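Local coordinates for protein topoisomerase IV subunit A (PDB 1ZVT) that works in topoisomerase IV to unlink and relax DNA, its C-terminal beta-pinwheel domain here probably binding the DNA and helping to set substrate preference, at residues 49-54 / 79-84; 2-7 / 89-94. All coordinates share one frame; numbering follows the deposited sequence.

Both contacts involve one four-stranded antiparallel blade of the beta-pinwheel, in which strands 47-51 and 86-90 are neighbours. Interaction 1 (49-54 / 79-84) lies at the surface, where the turn leaving strand 47-51 meets the loop leading into strand 86-90. Interaction 2 (2-7 / 89-94) is buried and joins the far end of strand 86-90 to strand 3-9 of a different blade. Their centres are about 20 Å apart, yet they touch through packing of F49 CE2 on M89 SD at 3.5 Å. Along the chain, both segments of interaction 1 fall between the two that meet in interaction 2. Interaction 1 is thus turn-on-turn packing within a blade, interaction 2 packing of blade against blade.

Interaction 1 of 2, residues 49-54 / 79-84; sequences FVDSTG and TLPPGA
The carboxylate of D51 meets the ring of P81 tip to tip, P81 CD lying 3.2 Å from OD2 and displaced toward one face of the carboxylate. T53 uses that same face: its hydroxyl OG1 donates to OD1 (2.7 Å) on the syn side, 26° out of the plane, while its backbone N donates to OD1 from well above the plane, closing an Asx turn. Beside OD2, nearly level with the group, stands L80 CD2 at 4.0 Å. With CG between the backbone N and the carbonyl carbon (chi1 78°), D51 folds over its own type I turn, which runs to G54. T53 and P81 run obliquely to each other, OG1 3.6 Å from P81 CG. A84 fills the remaining corner: its CB packs on T53 CG2 at 3.9 Å, and its CA comes within 3.3 Å of S52 OG, a hydroxyl hydrogen-bonded to T85 N. The type II turn P81 to A84 thus rests on the turn after strand 47-51 without a hydrogen bond between the two segments. Y57 OH hydrogen-bonds D51 OD2, and R55 N adds to the donors on OD1. This buried carboxylate, gripped at both oxygens, is probably stabilised as a charged group and is held against turning; the aliphatic atoms of L80, P81 and A84 then cover an anchor whose polar needs are met largely by its own hairpin.

Interaction 2 of 2, residues 2-7 / 89-94; sequences EPVTIV and MLMESD
I6 sits between two methionines of the facing segment, and here the packing is tightest. Its CG2 branch lies 3.8 Å from M89 SD and its CG1 branch 3.8 Å from M91 SD, so the fork of the isoleucine divides the pair. M89 starts out with CG anti to the backbone N, then bends at its last torsion (chi3 59°), which brings CE to 3.5 Å from I6 O. M91 instead stays extended beyond CG and crosses I6 at about a right angle. Toward the start of strand 3-9 the contact thins: the single touch is M91 CE on V4 CG2 at 4.0 Å, and beyond M91 the chain turns away, with S93 and D94 exposed. The touching parts, V4 to V7 and M89 to M91, run antiparallel (172° between their directions), but the closest CA atoms, those of I6 and M91, are 8.7 Å apart, and no hydrogen bond links the segments. This is side-chain packing between two blades of the pinwheel, not sheet pairing. V39 and V47 pack against both I6 and M89. An alanine in place of M89, lacking CG, SD and CE, would probably open a gap against I6 CG2 and the carbonyl O of I6. Branched aliphatic groups against thioethers make an apolar interface that rests on shape and van der Waals contact, the unbranched methionines spanning the distance between the blades.

Interaction 1 of 2, residues 49-54 / 79-84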
loop_
_atom_site.group_PDB
_atom_site.type_symbol
_atom_site.label_atom_id
_atom_site.label_comp_id
_atom_site.label_asym_id
_atom_site.label_seq_id
_atom_site.Cartn_x
_atom_site.Cartn_y
_atom_site.Cartn_z
ATOM N N PHE A 49 3.550 10.477 -1.227
ATOM C CA PHE A 49 4.078 9.675 -0.135
ATOM C C PHE A 49 2.963 9.481 0.874
ATOM O O PHE A 49 2.173 10.401 1.151
ATOM C CB PHE A 49 5.277 10.380 0.520
ATOM C CG PHE A 49 6.406 10.603 -0.438
ATOM C CD1 PHE A 49 6.500 11.790 -1.158
ATOM C CD2 PHE A 49 7.338 9.589 -0.669
ATOM C CE1 PHE A 49 7.532 11.981 -2.101
ATOM C CE2 PHE A 49 8.369 9.771 -1.620
ATOM C CZ PHE A 49 8.454 10.976 -2.325
ATOM N N VAL A 50 2.896 8.282 1.438
ATOM C CA VAL A 50 1.976 8.035 2.548
ATOM C C VAL A 50 2.793 7.675 3.804
ATOM O O VAL A 50 3.671 6.790 3.743
ATOM C CB VAL A 50 0.988 6.910 2.202
ATOM C CG1 VAL A 50 0.041 6.705 3.375
ATOM C CG2 VAL A 50 0.179 7.269 0.930
ATOM N N ASP A 51 2.525 8.359 4.912
ATOM C CA ASP A 51 3.260 8.063 6.165
ATOM C C ASP A 51 2.573 7.026 7.038
ATOM O O ASP A 51 1.450 6.579 6.743
ATOM C CB ASP A 51 3.658 9.350 6.944
ATOM C CG ASP A 51 2.508 9.979 7.741
ATOM O OD1 ASP A 51 1.493 9.321 8.020
ATOM O OD2 ASP A 51 2.649 11.158 8.121
ATOM N N SER A 52 3.277 6.622 8.104
ATOM C CA SER A 52 2.819 5.547 8.981
ATOM C C SER A 52 1.562 5.887 9.785
ATOM O O SER A 52 0.973 4.990 10.411
ATOM C CB SER A 52 3.955 5.154 9.933
ATOM O OG SER A 52 4.422 6.292 10.600
ATOM N N THR A 53 1.161 7.157 9.785
ATOM C CA THR A 53 -0.029 7.633 10.481
ATOM C C THR A 53 -1.241 7.793 9.565
ATOM O O THR A 53 -2.325 8.158 10.020
ATOM C CB THR A 53 0.223 8.959 11.249
ATOM O OG1 THR A 53 0.336 10.052 10.334
ATOM C CG2 THR A 53 1.473 8.878 12.113
ATOM N N GLY A 54 -1.048 7.492 8.289
ATOM C CA GLY A 54 -2.143 7.556 7.309
ATOM C C GLY A 54 -2.292 8.903 6.620
ATOM O O GLY A 54 -3.319 9.166 5.971
ATOM N N THR A 79 6.238 17.777 6.712
ATOM C CA THR A 79 6.070 17.912 8.159
ATOM C C THR A 79 5.452 16.622 8.649
ATOM O O THR A 79 4.234 16.441 8.572
ATOM C CB THR A 79 5.127 19.049 8.514
ATOM O OG1 THR A 79 5.599 20.261 7.917
ATOM C CG2 THR A 79 5.060 19.214 10.039
ATOM N N LEU A 80 6.298 15.704 9.094
ATOM C CA LEU A 80 5.824 14.414 9.576
ATOM C C LEU A 80 5.442 14.493 11.047
ATOM O O LEU A 80 6.095 15.211 11.816
ATOM C CB LEU A 80 6.891 13.343 9.348
ATOM C CG LEU A 80 7.360 13.119 7.903
ATOM C CD1 LEU A 80 8.475 12.083 7.842
ATOM C CD2 LEU A 80 6.206 12.711 6.997
ATOM N N PRO A 81 4.374 13.771 11.445
ATOM C CA PRO A 81 4.041 13.647 12.864
ATOM C C PRO A 81 5.208 13.057 13.662
ATOM O O PRO A 81 6.051 12.355 13.102
ATOM C CB PRO A 81 2.847 12.680 12.859
ATOM C CG PRO A 81 2.222 12.874 11.515
ATOM C CD PRO A 81 3.390 13.075 10.590
ATOM N N PRO A 82 5.274 13.359 14.970
ATOM C CA PRO A 82 6.310 12.752 15.811
ATOM C C PRO A 82 6.423 11.228 15.630
ATOM O O PRO A 82 5.437 10.511 15.788
ATOM C CB PRO A 82 5.844 13.090 17.235
ATOM C CG PRO A 82 4.985 14.291 17.100
ATOM C CD PRO A 82 4.387 14.268 15.714
ATOM N N GLY A 83 7.605 10.744 15.257
ATOM C CA GLY A 83 7.861 9.304 15.166
ATOM C C GLY A 83 7.365 8.613 13.908
ATOM O O GLY A 83 7.592 7.413 13.722
ATOM N N ALA A 84 6.709 9.370 13.031
ATOM C CA ALA A 84 6.157 8.813 11.795
ATOM C C ALA A 84 7.273 8.581 10.801
ATOM O O ALA A 84 8.285 9.309 10.803
ATOM C CB ALA A 84 5.126 9.770 11.201
#

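Interaction 2 of 2, residues 2-7 / 89-94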
loop_
_atom_site.group_PDB
_atom_site.type_symbol
_atom_site.label_atom_id
_atom_site.label_comp_id
_atom_site.label_asym_id
_atom_site.label_seq_id
_atom_site.Cartn_x
_atom_site.Cartn_y
_atom_site.Cartn_z
ATOM N N GLU A 2 9.047 15.589 -18.889
ATOM C CA GLU A 2 10.070 14.628 -19.280
ATOM C C GLU A 2 9.955 13.421 -18.344
ATOM O O GLU A 2 9.574 13.588 -17.186
ATOM C CB GLU A 2 11.472 15.245 -19.194
ATOM C CG GLU A 2 12.051 15.376 -17.770
ATOM C CD GLU A 2 13.499 15.880 -17.736
ATOM O OE1 GLU A 2 13.793 16.789 -16.924
ATOM O OE2 GLU A 2 14.341 15.368 -18.508
ATOM N N PRO A 3 10.259 12.210 -18.848
ATOM C CA PRO A 3 10.213 11.001 -18.009
ATOM C C PRO A 3 11.157 11.089 -16.822
ATOM O O PRO A 3 12.304 11.488 -16.994
ATOM C CB PRO A 3 10.687 9.895 -18.963
ATOM C CG PRO A 3 11.354 10.600 -20.076
ATOM C CD PRO A 3 10.638 11.888 -20.233
ATOM N N VAL A 4 10.673 10.702 -15.634
ATOM C CA VAL A 4 11.498 10.691 -14.433
ATOM C C VAL A 4 11.239 9.412 -13.644
ATOM O O VAL A 4 10.155 8.803 -13.767
ATOM C CB VAL A 4 11.220 11.903 -13.489
ATOM C CG1 VAL A 4 11.609 13.219 -14.188
ATOM C CG2 VAL A 4 9.770 11.948 -13.045
ATOM N N THR A 5 12.219 9.057 -12.816
ATOM C CA THR A 5 12.066 7.995 -11.806
ATOM C C THR A 5 12.355 8.615 -10.463
ATOM O O THR A 5 13.398 9.244 -10.286
ATOM C CB THR A 5 13.046 6.841 -12.051
ATOM O OG1 THR A 5 12.757 6.273 -13.329
ATOM C CG2 THR A 5 12.904 5.759 -10.980
ATOM N N ILE A 6 11.434 8.446 -9.524
ATOM C CA ILE A 6 11.674 8.938 -8.168
ATOM C C ILE A 6 12.157 7.757 -7.326
ATOM O O ILE A 6 11.559 6.682 -7.360
ATOM C CB ILE A 6 10.398 9.531 -7.521
ATOM C CG1 ILE A 6 9.645 10.472 -8.486
ATOM C CG2 ILE A 6 10.766 10.178 -6.183
ATOM C CD1 ILE A 6 10.496 11.625 -9.055
ATOM N N VAL A 7 13.254 7.962 -6.604
ATOM C CA VAL A 7 13.899 6.895 -5.831
ATOM C C VAL A 7 13.889 7.257 -4.358
ATOM O O VAL A 7 14.321 8.350 -3.977
ATOM C CB VAL A 7 15.361 6.689 -6.297
ATOM C CG1 VAL A 7 16.064 5.544 -5.483
ATOM C CG2 VAL A 7 15.398 6.417 -7.822
ATOM N N MET A 89 5.171 5.075 -1.515
ATOM C CA MET A 89 5.381 6.070 -2.557
ATOM C C MET A 89 4.609 5.666 -3.816
ATOM O O MET A 89 4.651 4.487 -4.225
ATOM C CB MET A 89 6.882 6.159 -2.886
ATOM C CG MET A 89 7.233 7.155 -3.959
ATOM S SD MET A 89 9.028 7.450 -4.184
ATOM C CE MET A 89 9.646 5.809 -4.601
ATOM N N LEU A 90 3.906 6.616 -4.423
ATOM C CA LEU A 90 3.086 6.338 -5.606
ATOM C C LEU A 90 3.240 7.444 -6.633
ATOM O O LEU A 90 3.381 8.631 -6.284
ATOM C CB LEU A 90 1.605 6.272 -5.231
ATOM C CG LEU A 90 1.197 5.062 -4.389
ATOM C CD1 LEU A 90 1.347 5.330 -2.899
ATOM C CD2 LEU A 90 -0.240 4.704 -4.736
ATOM N N MET A 91 3.141 7.073 -7.903
ATOM C CA MET A 91 3.087 8.032 -8.981
ATOM C C MET A 91 2.191 7.412 -10.046
ATOM O O MET A 91 2.572 6.426 -10.675
ATOM C CB MET A 91 4.501 8.292 -9.516
ATOM C CG MET A 91 4.676 9.564 -10.246
ATOM S SD MET A 91 6.432 9.988 -10.409
ATOM C CE MET A 91 6.324 11.650 -11.035
ATOM N N GLU A 92 0.991 7.965 -10.199
ATOM C CA GLU A 92 -0.053 7.411 -11.073
ATOM C C GLU A 92 -0.816 8.544 -11.745
ATOM O O GLU A 92 -0.625 9.726 -11.422
ATOM C CB GLU A 92 -1.050 6.569 -10.241
ATOM C CG GLU A 92 -0.412 5.440 -9.381
ATOM C CD GLU A 92 0.138 4.252 -10.207
ATOM O OE1 GLU A 92 -0.356 4.008 -11.327
ATOM O OE2 GLU A 92 1.070 3.532 -9.754
ATOM N N SER A 93 -1.703 8.190 -12.670
ATOM C CA SER A 93 -2.543 9.188 -13.322
ATOM C C SER A 93 -3.529 9.731 -12.288
ATOM O O SER A 93 -3.845 9.040 -11.307
ATOM C CB SER A 93 -3.271 8.578 -14.521
ATOM O OG SER A 93 -4.174 7.579 -14.071
ATOM N N ASP A 94 -4.012 10.955 -12.496
ATOM C CA ASP A 94 -4.884 11.604 -11.516
ATOM C C ASP A 94 -6.102 10.747 -11.172
ATOM O O ASP A 94 -6.559 10.721 -10.029
ATOM C CB ASP A 94 -5.411 12.940 -12.051
ATOM C CG ASP A 94 -4.394 14.049 -12.011
ATOM O OD1 ASP A 94 -3.360 13.916 -11.317
ATOM O OD2 ASP A 94 -4.651 15.086 -12.675
#